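Chemotaxis operon protein (CheX) (Borrelia burgdorferi, PDB 3HZH) is a CheX-family chemotaxis phosphatase that probably removes the phosphoryl group from a CheY-type response regulator and can bind to itself. Local coordinates at residues Ile37-Gly43 with Leu150-Ser155; Asp30-Val34 with Val80-Leu84. All blocks are in the same frame, centred on the assembly; numbering follows the deposited sequence.

Contact 1. Residues Ile37-Gly43 with Leu150-Ser155; sequences IEMGKPG and LIVPFS
Glu38 and Ser155 exchange two backbone hydrogen bonds, the starting point of an antiparallel pairing: Glu38 N to Ser155 O is 2.9 Å and Ser155 N to Glu38 O is 2.8 Å, each donor lying in the carbonyl plane. Two residues on, Gly40 N reaches Pro153 O at 2.6 Å, nearly end-on to the carbonyl but with a bent N-H...O angle of 147°. The pairing then slips by one residue. It resumes at Gly43, which trades two further bonds with Ile151, Gly43 N to Ile151 O being 3.0 Å. Beside these bonds come CA-H...O contacts, the shortest from Phe154 CA to Glu38 O at 3.2 Å.

The apolar contacts centre on the ring of Phe154. Selenomethionine Met39 sets its CB 3.8 Å from Phe154 CE1; with CG anti to the backbone N (chi1 -175°), the chain carries on to touch Val152 CG1 as well. Ile37 meets the CB end of Phe154 through CG2, at 4.0 Å. Farther along, Pro42 CB touches both Leu150 CD1 and Val152 CG2, while Pro153 brings CG to Gly40 CA and CD toward Lys41 O. Ser25 and Leu28 of helix 17-31 also touch Phe154. The whole is a short edge strand, 38-39, added to strand 149-155 of the antiparallel sheet in this CheX-family fold.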
loop_
_atom_site.group_PDB
_atom_site.type_symbol
_atom_site.label_atom_id
_atom_site.label_comp_id
_atom_site.label_asym_id
_atom_site.label_seq_id
_atom_site.Cartn_x
_atom_site.Cartn_y
_atom_site.Cartn_z
ATOM N N ILE B 37 -13.882 -8.380 -13.041
ATOM C CA ILE B 37 -13.917 -8.576 -11.609
ATOM C C ILE B 37 -15.364 -8.130 -11.483
ATOM O O ILE B 37 -15.663 -6.951 -11.672
ATOM C CB ILE B 37 -13.078 -7.535 -10.870
ATOM C CG1 ILE B 37 -11.662 -7.469 -11.450
ATOM C CG2 ILE B 37 -13.055 -7.864 -9.385
ATOM C CD1 ILE B 37 -10.719 -8.512 -10.937
ATOM N N GLU B 38 -16.261 -9.058 -11.196
ATOM C CA GLU B 38 -17.670 -8.721 -11.099
ATOM C C GLU B 38 -18.140 -8.515 -9.673
ATOM O O GLU B 38 -17.884 -9.348 -8.809
ATOM C CB GLU B 38 -18.489 -9.825 -11.753
ATOM C CG GLU B 38 -19.359 -9.334 -12.869
ATOM C CD GLU B 38 -18.587 -8.563 -13.918
ATOM O OE1 GLU B 38 -17.670 -9.137 -14.539
ATOM O OE2 GLU B 38 -18.902 -7.373 -14.121
HETATM N N MSE B 39 -18.836 -7.407 -9.427
HETATM C CA MSE B 39 -19.345 -7.144 -8.090
HETATM C C MSE B 39 -20.563 -8.027 -7.863
HETATM O O MSE B 39 -21.502 -8.016 -8.653
HETATM C CB MSE B 39 -19.754 -5.673 -7.920
HETATM C CG MSE B 39 -20.187 -5.305 -6.490
HETATM SE SE MSE B 39 -20.938 -3.621 -6.312
HETATM C CE MSE B 39 -22.248 -3.752 -7.271
ATOM N N GLY B 40 -20.538 -8.798 -6.785
ATOM C CA GLY B 40 -21.661 -9.654 -6.473
ATOM C C GLY B 40 -22.720 -8.860 -5.730
ATOM O O GLY B 40 -22.689 -7.628 -5.702
ATOM N N LYS B 41 -23.656 -9.566 -5.117
ATOM C CA LYS B 41 -24.734 -8.934 -4.372
ATOM C C LYS B 41 -24.314 -8.604 -2.945
ATOM O O LYS B 41 -24.050 -9.498 -2.153
ATOM C CB LYS B 41 -25.945 -9.868 -4.352
ATOM C CG LYS B 41 -27.111 -9.408 -3.504
ATOM C CD LYS B 41 -28.210 -10.452 -3.573
ATOM C CE LYS B 41 -29.397 -10.102 -2.705
ATOM N NZ LYS B 41 -30.447 -11.157 -2.824
ATOM N N PRO B 42 -24.249 -7.309 -2.601
ATOM C CA PRO B 42 -23.857 -6.925 -1.245
ATOM C C PRO B 42 -24.886 -7.511 -0.289
ATOM O O PRO B 42 -26.085 -7.438 -0.551
ATOM C CB PRO B 42 -23.912 -5.400 -1.302
ATOM C CG PRO B 42 -23.598 -5.115 -2.772
ATOM C CD PRO B 42 -24.544 -6.105 -3.394
ATOM N N GLY B 43 -24.430 -8.104 0.806
ATOM C CA GLY B 43 -25.373 -8.695 1.736
ATOM C C GLY B 43 -24.923 -8.593 3.171
ATOM O O GLY B 43 -23.723 -8.519 3.453
ATOM N N LEU B 150 -21.177 -5.430 6.227
ATOM C CA LEU B 150 -21.540 -5.421 4.825
ATOM C C LEU B 150 -20.497 -6.246 4.097
ATOM O O LEU B 150 -19.327 -5.872 4.047
ATOM C CB LEU B 150 -21.553 -4.000 4.250
ATOM C CG LEU B 150 -21.891 -3.953 2.749
ATOM C CD1 LEU B 150 -23.316 -4.366 2.520
ATOM C CD2 LEU B 150 -21.719 -2.564 2.203
ATOM N N ILE B 151 -20.925 -7.380 3.560
ATOM C CA ILE B 151 -20.031 -8.254 2.826
ATOM C C ILE B 151 -20.323 -8.060 1.344
ATOM O O ILE B 151 -21.482 -8.058 0.929
ATOM C CB ILE B 151 -20.262 -9.736 3.164
ATOM C CG1 ILE B 151 -20.026 -10.009 4.651
ATOM C CG2 ILE B 151 -19.345 -10.560 2.324
ATOM C CD1 ILE B 151 -21.021 -9.338 5.571
ATOM N N VAL B 152 -19.269 -7.895 0.555
ATOM C CA VAL B 152 -19.399 -7.692 -0.878
ATOM C C VAL B 152 -18.461 -8.643 -1.614
ATOM O O VAL B 152 -17.244 -8.481 -1.564
ATOM C CB VAL B 152 -19.016 -6.251 -1.279
ATOM C CG1 VAL B 152 -19.244 -6.051 -2.774
ATOM C CG2 VAL B 152 -19.816 -5.245 -0.471
ATOM N N PRO B 153 -19.013 -9.678 -2.260
ATOM C CA PRO B 153 -18.214 -10.650 -3.007
ATOM C C PRO B 153 -17.890 -10.176 -4.427
ATOM O O PRO B 153 -18.751 -9.646 -5.132
ATOM C CB PRO B 153 -19.119 -11.867 -3.018
ATOM C CG PRO B 153 -20.453 -11.211 -3.283
ATOM C CD PRO B 153 -20.427 -10.098 -2.236
ATOM N N PHE B 154 -16.642 -10.357 -4.838
ATOM C CA PHE B 154 -16.222 -9.992 -6.184
ATOM C C PHE B 154 -15.785 -11.285 -6.850
ATOM O O PHE B 154 -14.964 -12.019 -6.304
ATOM C CB PHE B 154 -15.065 -8.996 -6.140
ATOM C CG PHE B 154 -15.472 -7.618 -5.714
ATOM C CD1 PHE B 154 -16.004 -6.718 -6.629
ATOM C CD2 PHE B 154 -15.342 -7.223 -4.389
ATOM C CE1 PHE B 154 -16.398 -5.440 -6.227
ATOM C CE2 PHE B 154 -15.732 -5.958 -3.981
ATOM C CZ PHE B 154 -16.260 -5.064 -4.898
ATOM N N SER B 155 -16.350 -11.577 -8.014
ATOM C CA SER B 155 -16.011 -12.803 -8.725
ATOM C C SER B 155 -14.967 -12.584 -9.806
ATOM O O SER B 155 -15.064 -11.646 -10.589
ATOM C CB SER B 155 -17.265 -13.410 -9.366
ATOM O OG SER B 155 -18.235 -13.751 -8.392
#

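Contact 2. Residues Asp30-Val34 with Val80-Leu84; sequences DMLLV and VASKL
Leu32 pushes one methyl, CD2, into a shallow hollow on helix 74-85 formed by Val80, Lys83 and Leu84, residues that share one side of the helix. The methyl sits deepest against Val80, 3.6 Å from its CG1, and the two side chains run at about a right angle. Lys83 CB at 4.0 Å from Leu32 CD2 and Leu84 CD2 at the same distance from it make the other walls. Leu32 is the first residue beyond the helical part of 17-31, so the bump is offered where the chain turns away.

The reverse fit is made by Leu84. Its CD2 methyl lies over the peptide between Met31 and Leu32, 3.4 Å from Met31 O and 3.7 Å from Leu32 N, with Met31 CB grazing it. At the outer border Val34 CG1 meets the outer carbons of Lys83 at about a right angle, 4.0 Å from Lys83 CE. A turn at chi2 (-67°) brings the CD-CE portion of the lysine to that methyl. Ile162 of strand 161-168 touches both Leu32 and Val80, and Thr104 and Val108 of helix 97-118 touch Leu84. Met31 and Leu84 also pack on side chains of another protein chain in the assembly.

No hydrogen bond spans the two segments, and Lys83 contributes carbon atoms alone; the junction therefore rests on apolar fit, and probably on exclusion of water round the buried Leu32, Val80 and Leu84, while the Lys83 side stays open to solvent.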
loop_
_atom_site.group_PDB
_atom_site.type_symbol
_atom_site.label_atom_id
_atom_site.label_comp_id
_atom_site.label_asym_id
_atom_site.label_seq_id
_atom_site.Cartn_x
_atom_site.Cartn_y
_atom_site.Cartn_z
ATOM N N ASP B 30 -8.034 -1.984 -10.790
ATOM C CA ASP B 30 -6.821 -1.275 -11.149
ATOM C C ASP B 30 -5.566 -2.104 -10.872
ATOM O O ASP B 30 -4.577 -1.985 -11.591
ATOM C CB ASP B 30 -6.750 0.045 -10.377
ATOM C CG ASP B 30 -6.286 1.203 -11.239
ATOM O OD1 ASP B 30 -6.992 1.527 -12.220
ATOM O OD2 ASP B 30 -5.224 1.789 -10.940
HETATM N N MSE B 31 -5.606 -2.945 -9.841
HETATM C CA MSE B 31 -4.443 -3.761 -9.493
HETATM C C MSE B 31 -4.390 -5.080 -10.273
HETATM O O MSE B 31 -3.441 -5.324 -11.019
HETATM C CB MSE B 31 -4.406 -4.044 -7.981
HETATM C CG MSE B 31 -4.449 -2.791 -7.097
HETATM SE SE MSE B 31 -3.919 -3.032 -5.357
HETATM C CE MSE B 31 -2.127 -3.295 -5.617
ATOM N N LEU B 32 -5.395 -5.931 -10.084
ATOM C CA LEU B 32 -5.471 -7.205 -10.796
ATOM C C LEU B 32 -5.977 -6.852 -12.166
ATOM O O LEU B 32 -7.108 -6.401 -12.286
ATOM C CB LEU B 32 -6.527 -8.125 -10.193
ATOM C CG LEU B 32 -6.466 -8.845 -8.861
ATOM C CD1 LEU B 32 -7.892 -9.210 -8.486
ATOM C CD2 LEU B 32 -5.576 -10.083 -8.951
ATOM N N LEU B 33 -5.183 -7.055 -13.203
ATOM C CA LEU B 33 -5.697 -6.734 -14.515
ATOM C C LEU B 33 -6.122 -8.002 -15.237
ATOM O O LEU B 33 -5.359 -8.587 -16.002
ATOM C CB LEU B 33 -4.670 -5.947 -15.327
ATOM C CG LEU B 33 -4.265 -4.598 -14.714
ATOM C CD1 LEU B 33 -3.288 -3.907 -15.648
ATOM C CD2 LEU B 33 -5.491 -3.717 -14.492
ATOM N N VAL B 34 -7.338 -8.444 -14.939
ATOM C CA VAL B 34 -7.925 -9.620 -15.568
ATOM C C VAL B 34 -9.318 -9.157 -15.939
ATOM O O VAL B 34 -10.083 -8.718 -15.077
ATOM C CB VAL B 34 -8.026 -10.827 -14.599
ATOM C CG1 VAL B 34 -6.636 -11.291 -14.212
ATOM C CG2 VAL B 34 -8.829 -10.456 -13.360
ATOM N N VAL B 80 -4.309 -14.508 -7.119
ATOM C CA VAL B 80 -4.150 -13.054 -6.986
ATOM C C VAL B 80 -2.688 -12.640 -6.821
ATOM O O VAL B 80 -2.221 -11.720 -7.495
ATOM C CB VAL B 80 -4.946 -12.501 -5.779
ATOM C CG1 VAL B 80 -4.687 -11.004 -5.629
ATOM C CG2 VAL B 80 -6.441 -12.770 -5.970
ATOM N N ALA B 81 -1.967 -13.299 -5.920
ATOM C CA ALA B 81 -0.559 -12.957 -5.726
ATOM C C ALA B 81 0.212 -13.177 -7.035
ATOM O O ALA B 81 1.084 -12.378 -7.384
ATOM C CB ALA B 81 0.042 -13.799 -4.607
ATOM N N SER B 82 -0.125 -14.248 -7.756
ATOM C CA SER B 82 0.526 -14.564 -9.026
ATOM C C SER B 82 0.315 -13.468 -10.064
ATOM O O SER B 82 1.253 -13.038 -10.728
ATOM C CB SER B 82 0.009 -15.897 -9.585
ATOM O OG SER B 82 0.436 -16.992 -8.789
ATOM N N LYS B 83 -0.922 -13.018 -10.205
ATOM C CA LYS B 83 -1.235 -11.968 -11.162
ATOM C C LYS B 83 -0.548 -10.643 -10.824
ATOM O O LYS B 83 -0.045 -9.965 -11.718
ATOM C CB LYS B 83 -2.755 -11.752 -11.227
ATOM C CG LYS B 83 -3.540 -12.940 -11.761
ATOM C CD LYS B 83 -3.226 -13.184 -13.229
ATOM C CE LYS B 83 -4.054 -14.328 -13.794
ATOM N NZ LYS B 83 -3.873 -14.463 -15.273
ATOM N N LEU B 84 -0.520 -10.286 -9.539
ATOM C CA LEU B 84 0.080 -9.026 -9.109
ATOM C C LEU B 84 1.611 -8.955 -9.157
ATOM O O LEU B 84 2.198 -7.874 -9.283
ATOM C CB LEU B 84 -0.412 -8.624 -7.721
ATOM C CG LEU B 84 -1.932 -8.469 -7.616
ATOM C CD1 LEU B 84 -2.290 -7.786 -6.307
ATOM C CD2 LEU B 84 -2.448 -7.646 -8.778
#

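How the contacts relate
From the N terminus, helix 17-31 ends within 30-34, and the chain runs almost at once into 37-43. The first half of contact 2 thus precedes the first half of contact 1. Contact 2 closes at 80-84, after the hairpin of strands 54-62 and 66-72; contact 1 closes at 150-155, with helix 97-118 and strand 127-135 also passed. The segments alternate, so the two loops cross. Contact 2 joins the end of one helix to another, whereas contact 1 fixes the following chain to the sheet. Their centres are about 17 Å apart, but they meet where Ile37 CD1 packs 3.8 Å from Leu32 CD1, linking helical layer and sheet edge.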